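Gram-negative insecticidal protein (Chromobacterium piscinae, PDB 6FBM) is an insecticidal toxin that probably forms pores in target-cell membranes through its MACPF domain, and also carries a beta-tripod domain that may bind the target cell. Local coordinates at residues F344-G356 with P431-S443. Residues are numbered along the deposited sequence; the frame is centred on the assembly and turned at random.
Sequences FNPSTSNGYKMVG and PPNLPDYVCVHQS
Asp436 meets 344-356 with both its side chain and its backbone. Its OD2 accepts a hydrogen bond from Thr348 OG1 at 2.7 Å through the anti lone pair, the side facing away from OD1; a short hydroxyl suits this place because it can donate directly to the carboxylate. Lys353 NZ stays 4.0 Å from Asp436 OD1, a loose attraction rather than a salt bridge. The lysine chain bends at its second torsion (chi2 -67°), and its CB and CG lie across the methyls of Val438. Two backbone bonds enclose Tyr437: Met354 N gives to Asp436 O (2.8 Å), and Val438 N to Met354 O (2.9 Å). They form a single beta bridge at the end of the type I turn Leu434-Tyr437, joining the short, weakly bonded strand 352-354 to the chain leading into strand 439-441 within the Vps62-like region. Unbranched and flexible, Met354 runs out extended, packing CG on Tyr437 CD2 and bringing CE to Leu434 CD1 at 3.7 Å. Its carbonyl oxygen lies over one face of the tyrosine ring, whose hydroxyl hydrogen-bonds Gly419 O. Beta-branched Val355, buried, sets CG1 against Val440 CG2 (4.1 Å) and Val438 CG2. A water donates to Val355 O and Val438 O, tying the two chains together.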
loop_
_atom_site.group_PDB
_atom_site.type_symbol
_atom_site.label_atom_id
_atom_site.label_comp_id
_atom_site.label_asym_id
_atom_site.label_seq_id
_atom_site.Cartn_x
_atom_site.Cartn_y
_atom_site.Cartn_z
ATOM N N PHE A 344 34.593 -45.385 -56.877
ATOM C CA PHE A 344 35.285 -44.272 -56.267
ATOM C C PHE A 344 34.356 -43.599 -55.259
ATOM O O PHE A 344 33.190 -43.354 -55.565
ATOM C CB PHE A 344 35.761 -43.268 -57.348
ATOM C CG PHE A 344 36.798 -43.819 -58.287
ATOM C CD1 PHE A 344 36.450 -44.711 -59.309
ATOM C CD2 PHE A 344 38.116 -43.436 -58.174
ATOM C CE1 PHE A 344 37.395 -45.223 -60.160
ATOM C CE2 PHE A 344 39.085 -43.930 -59.046
ATOM C CZ PHE A 344 38.725 -44.831 -60.043
ATOM N N ASN A 345 34.888 -43.334 -54.069
ATOM C CA ASN A 345 34.245 -42.512 -53.068
ATOM C C ASN A 345 34.699 -41.064 -53.189
ATOM O O ASN A 345 35.862 -40.812 -53.459
ATOM C CB ASN A 345 34.611 -42.981 -51.666
ATOM C CG ASN A 345 34.091 -44.343 -51.355
ATOM O OD1 ASN A 345 33.187 -44.836 -52.005
ATOM N ND2 ASN A 345 34.674 -44.960 -50.365
ATOM N N PRO A 346 33.776 -40.117 -52.953
ATOM C CA PRO A 346 34.168 -38.731 -52.821
ATOM C C PRO A 346 34.681 -38.479 -51.417
ATOM O O PRO A 346 34.169 -39.058 -50.465
ATOM C CB PRO A 346 32.863 -37.977 -53.040
ATOM C CG PRO A 346 31.814 -38.902 -52.536
ATOM C CD PRO A 346 32.329 -40.299 -52.737
ATOM N N SER A 347 35.711 -37.656 -51.298
ATOM C CA SER A 347 36.231 -37.295 -49.991
ATOM C C SER A 347 35.318 -36.278 -49.406
ATOM O O SER A 347 34.892 -35.362 -50.102
ATOM C CB SER A 347 37.670 -36.768 -50.062
ATOM O OG SER A 347 38.570 -37.825 -50.329
ATOM N N THR A 348 35.035 -36.445 -48.119
ATOM C CA THR A 348 34.099 -35.600 -47.398
ATOM C C THR A 348 34.753 -34.896 -46.228
ATOM O O THR A 348 35.651 -35.449 -45.583
ATOM C CB THR A 348 32.892 -36.434 -46.870
ATOM O OG1 THR A 348 33.343 -37.556 -46.113
ATOM C CG2 THR A 348 32.035 -36.921 -48.020
ATOM N N SER A 349 34.266 -33.687 -45.937
ATOM C CA SER A 349 34.723 -32.890 -44.787
ATOM C C SER A 349 33.749 -31.732 -44.566
ATOM O O SER A 349 32.865 -31.495 -45.400
ATOM C CB SER A 349 36.119 -32.323 -45.064
ATOM O OG SER A 349 36.071 -31.482 -46.222
ATOM N N ASN A 350 33.926 -31.008 -43.456
ATOM C CA ASN A 350 33.150 -29.791 -43.141
ATOM C C ASN A 350 31.648 -30.020 -43.197
ATOM O O ASN A 350 30.910 -29.164 -43.702
ATOM C CB ASN A 350 33.499 -28.634 -44.107
ATOM C CG ASN A 350 34.973 -28.294 -44.122
ATOM O OD1 ASN A 350 35.717 -28.564 -43.147
ATOM N ND2 ASN A 350 35.417 -27.676 -45.233
ATOM N N GLY A 351 31.194 -31.180 -42.722
ATOM C CA GLY A 351 29.778 -31.492 -42.737
ATOM C C GLY A 351 29.158 -31.829 -44.096
ATOM O O GLY A 351 27.921 -31.977 -44.202
ATOM N N TYR A 352 29.990 -31.988 -45.136
ATOM C CA TYR A 352 29.507 -32.493 -46.414
ATOM C C TYR A 352 29.460 -34.009 -46.337
ATOM O O TYR A 352 30.288 -34.628 -45.679
ATOM C CB TYR A 352 30.408 -32.074 -47.552
ATOM C CG TYR A 352 30.187 -30.664 -48.028
ATOM C CD1 TYR A 352 30.876 -29.590 -47.446
ATOM C CD2 TYR A 352 29.331 -30.411 -49.081
ATOM C CE1 TYR A 352 30.692 -28.305 -47.885
ATOM C CE2 TYR A 352 29.143 -29.129 -49.538
ATOM C CZ TYR A 352 29.818 -28.067 -48.932
ATOM O OH TYR A 352 29.615 -26.785 -49.399
ATOM N N LYS A 353 28.484 -34.601 -47.017
ATOM C CA LYS A 353 28.195 -36.027 -46.860
ATOM C C LYS A 353 28.102 -36.756 -48.202
ATOM O O LYS A 353 27.637 -36.203 -49.189
ATOM C CB LYS A 353 26.901 -36.213 -46.079
ATOM C CG LYS A 353 26.835 -35.461 -44.754
ATOM C CD LYS A 353 27.838 -35.979 -43.708
ATOM C CE LYS A 353 27.863 -35.090 -42.475
ATOM N NZ LYS A 353 28.456 -35.821 -41.326
ATOM N N MET A 354 28.556 -38.001 -48.195
ATOM C CA MET A 354 28.479 -38.910 -49.333
ATOM C C MET A 354 27.095 -39.474 -49.444
ATOM O O MET A 354 26.492 -39.823 -48.416
ATOM C CB MET A 354 29.467 -40.066 -49.146
ATOM C CG MET A 354 29.449 -41.134 -50.231
ATOM S SD MET A 354 30.696 -42.337 -49.821
ATOM C CE MET A 354 30.300 -43.605 -51.036
ATOM N N VAL A 355 26.604 -39.575 -50.686
ATOM C CA VAL A 355 25.323 -40.245 -50.962
ATOM C C VAL A 355 25.427 -41.488 -51.855
ATOM O O VAL A 355 24.451 -42.247 -51.979
ATOM C CB VAL A 355 24.313 -39.273 -51.564
ATOM C CG1 VAL A 355 23.995 -38.200 -50.539
ATOM C CG2 VAL A 355 24.817 -38.661 -52.860
ATOM N N GLY A 356 26.604 -41.712 -52.459
ATOM C CA GLY A 356 26.801 -42.830 -53.376
ATOM C C GLY A 356 28.206 -42.900 -53.903
ATOM O O GLY A 356 28.970 -41.946 -53.754
ATOM N N PRO A 431 31.033 -55.097 -44.780
ATOM C CA PRO A 431 30.088 -54.094 -45.185
ATOM C C PRO A 431 30.795 -52.752 -45.330
ATOM O O PRO A 431 31.895 -52.589 -44.793
ATOM C CB PRO A 431 29.118 -54.057 -44.026
ATOM C CG PRO A 431 29.954 -54.392 -42.831
ATOM C CD PRO A 431 30.980 -55.360 -43.329
ATOM N N PRO A 432 30.184 -51.799 -46.066
ATOM C CA PRO A 432 30.753 -50.476 -46.207
ATOM C C PRO A 432 31.038 -49.819 -44.858
ATOM O O PRO A 432 30.274 -49.993 -43.897
ATOM C CB PRO A 432 29.675 -49.710 -46.960
ATOM C CG PRO A 432 28.890 -50.730 -47.660
ATOM C CD PRO A 432 28.922 -51.938 -46.802
ATOM N N ASN A 433 32.159 -49.118 -44.779
ATOM C CA ASN A 433 32.517 -48.373 -43.592
ATOM C C ASN A 433 32.705 -46.980 -44.094
ATOM O O ASN A 433 33.766 -46.614 -44.548
ATOM C CB ASN A 433 33.801 -48.926 -42.992
ATOM C CG ASN A 433 34.312 -48.091 -41.856
ATOM O OD1 ASN A 433 33.557 -47.364 -41.189
ATOM N ND2 ASN A 433 35.603 -48.166 -41.645
ATOM N N LEU A 434 31.625 -46.218 -44.046
ATOM C CA LEU A 434 31.575 -44.897 -44.632
ATOM C C LEU A 434 30.886 -44.020 -43.610
ATOM O O LEU A 434 29.682 -43.766 -43.736
ATOM C CB LEU A 434 30.765 -44.920 -45.913
ATOM C CG LEU A 434 31.321 -45.789 -47.041
ATOM C CD1 LEU A 434 30.276 -45.911 -48.153
ATOM C CD2 LEU A 434 32.647 -45.259 -47.586
ATOM N N PRO A 435 31.643 -43.512 -42.616
ATOM C CA PRO A 435 31.016 -42.704 -41.564
ATOM C C PRO A 435 30.223 -41.511 -42.085
ATOM O O PRO A 435 29.276 -41.111 -41.445
ATOM C CB PRO A 435 32.210 -42.218 -40.695
ATOM C CG PRO A 435 33.366 -43.079 -41.080
ATOM C CD PRO A 435 33.119 -43.505 -42.502
ATOM N N ASP A 436 30.588 -40.981 -43.243
ATOM C CA ASP A 436 29.961 -39.785 -43.782
ATOM C C ASP A 436 28.966 -40.086 -44.894
ATOM O O ASP A 436 28.537 -39.184 -45.605
ATOM C CB ASP A 436 31.038 -38.793 -44.262
ATOM C CG ASP A 436 31.964 -38.287 -43.138
ATOM O OD1 ASP A 436 31.553 -38.324 -41.929
ATOM O OD2 ASP A 436 33.069 -37.817 -43.485
ATOM N N TYR A 437 28.554 -41.347 -45.042
ATOM C CA TYR A 437 27.426 -41.685 -45.910
ATOM C C TYR A 437 26.117 -41.313 -45.225
ATOM O O TYR A 437 25.914 -41.602 -44.039
ATOM C CB TYR A 437 27.400 -43.173 -46.264
ATOM C CG TYR A 437 26.420 -43.538 -47.363
ATOM C CD1 TYR A 437 25.088 -43.756 -47.080
ATOM C CD2 TYR A 437 26.844 -43.673 -48.683
ATOM C CE1 TYR A 437 24.182 -44.087 -48.087
ATOM C CE2 TYR A 437 25.951 -44.021 -49.692
ATOM C CZ TYR A 437 24.628 -44.242 -49.388
ATOM O OH TYR A 437 23.744 -44.581 -50.380
ATOM N N VAL A 438 25.223 -40.699 -46.005
ATOM C CA VAL A 438 23.910 -40.352 -45.521
ATOM C C VAL A 438 22.855 -40.692 -46.534
ATOM O O VAL A 438 23.125 -40.789 -47.742
ATOM C CB VAL A 438 23.793 -38.845 -45.162
ATOM C CG1 VAL A 438 24.742 -38.509 -44.032
ATOM C CG2 VAL A 438 24.058 -37.957 -46.379
ATOM N N CYS A 439 21.649 -40.862 -46.008
ATOM C CA CYS A 439 20.439 -40.886 -46.801
ATOM C C CYS A 439 19.821 -39.511 -46.746
ATOM O O CYS A 439 20.156 -38.708 -45.880
ATOM C CB CYS A 439 19.483 -41.929 -46.237
ATOM S SG CYS A 439 20.192 -43.553 -46.271
ATOM N N VAL A 440 18.901 -39.270 -47.664
ATOM C CA VAL A 440 18.303 -37.974 -47.869
ATOM C C VAL A 440 16.829 -38.129 -47.593
ATOM O O VAL A 440 16.254 -39.157 -47.938
ATOM C CB VAL A 440 18.543 -37.507 -49.320
ATOM C CG1 VAL A 440 17.940 -36.108 -49.552
ATOM C CG2 VAL A 440 20.045 -37.473 -49.596
ATOM N N HIS A 441 16.222 -37.137 -46.949
ATOM C CA HIS A 441 14.807 -37.231 -46.604
ATOM C C HIS A 441 13.950 -37.256 -47.876
ATOM O O HIS A 441 14.237 -36.537 -48.833
ATOM C CB HIS A 441 14.349 -36.096 -45.661
ATOM C CG HIS A 441 12.993 -36.333 -45.070
ATOM N ND1 HIS A 441 11.865 -35.688 -45.523
ATOM C CD2 HIS A 441 12.582 -37.140 -44.069
ATOM C CE1 HIS A 441 10.810 -36.105 -44.842
ATOM N NE2 HIS A 441 11.214 -37.000 -43.965
ATOM N N GLN A 442 12.959 -38.149 -47.856
ATOM C CA GLN A 442 11.875 -38.309 -48.842
ATOM C C GLN A 442 11.445 -37.014 -49.549
ATOM O O GLN A 442 11.373 -36.948 -50.774
ATOM C CB GLN A 442 10.681 -38.938 -48.083
ATOM C CG GLN A 442 9.298 -38.946 -48.739
ATOM C CD GLN A 442 8.340 -39.898 -48.007
ATOM O OE1 GLN A 442 8.482 -40.135 -46.787
ATOM N NE2 GLN A 442 7.365 -40.469 -48.756
ATOM N N SER A 443 11.170 -35.993 -48.745
ATOM C CA SER A 443 10.714 -34.700 -49.209
ATOM C C SER A 443 11.599 -34.050 -50.280
ATOM O O SER A 443 11.090 -33.325 -51.141
ATOM C CB SER A 443 10.585 -33.757 -48.014
ATOM O OG SER A 443 11.813 -33.673 -47.298
HETATM O O HOH W 1 22.340 -41.694 -50.166
#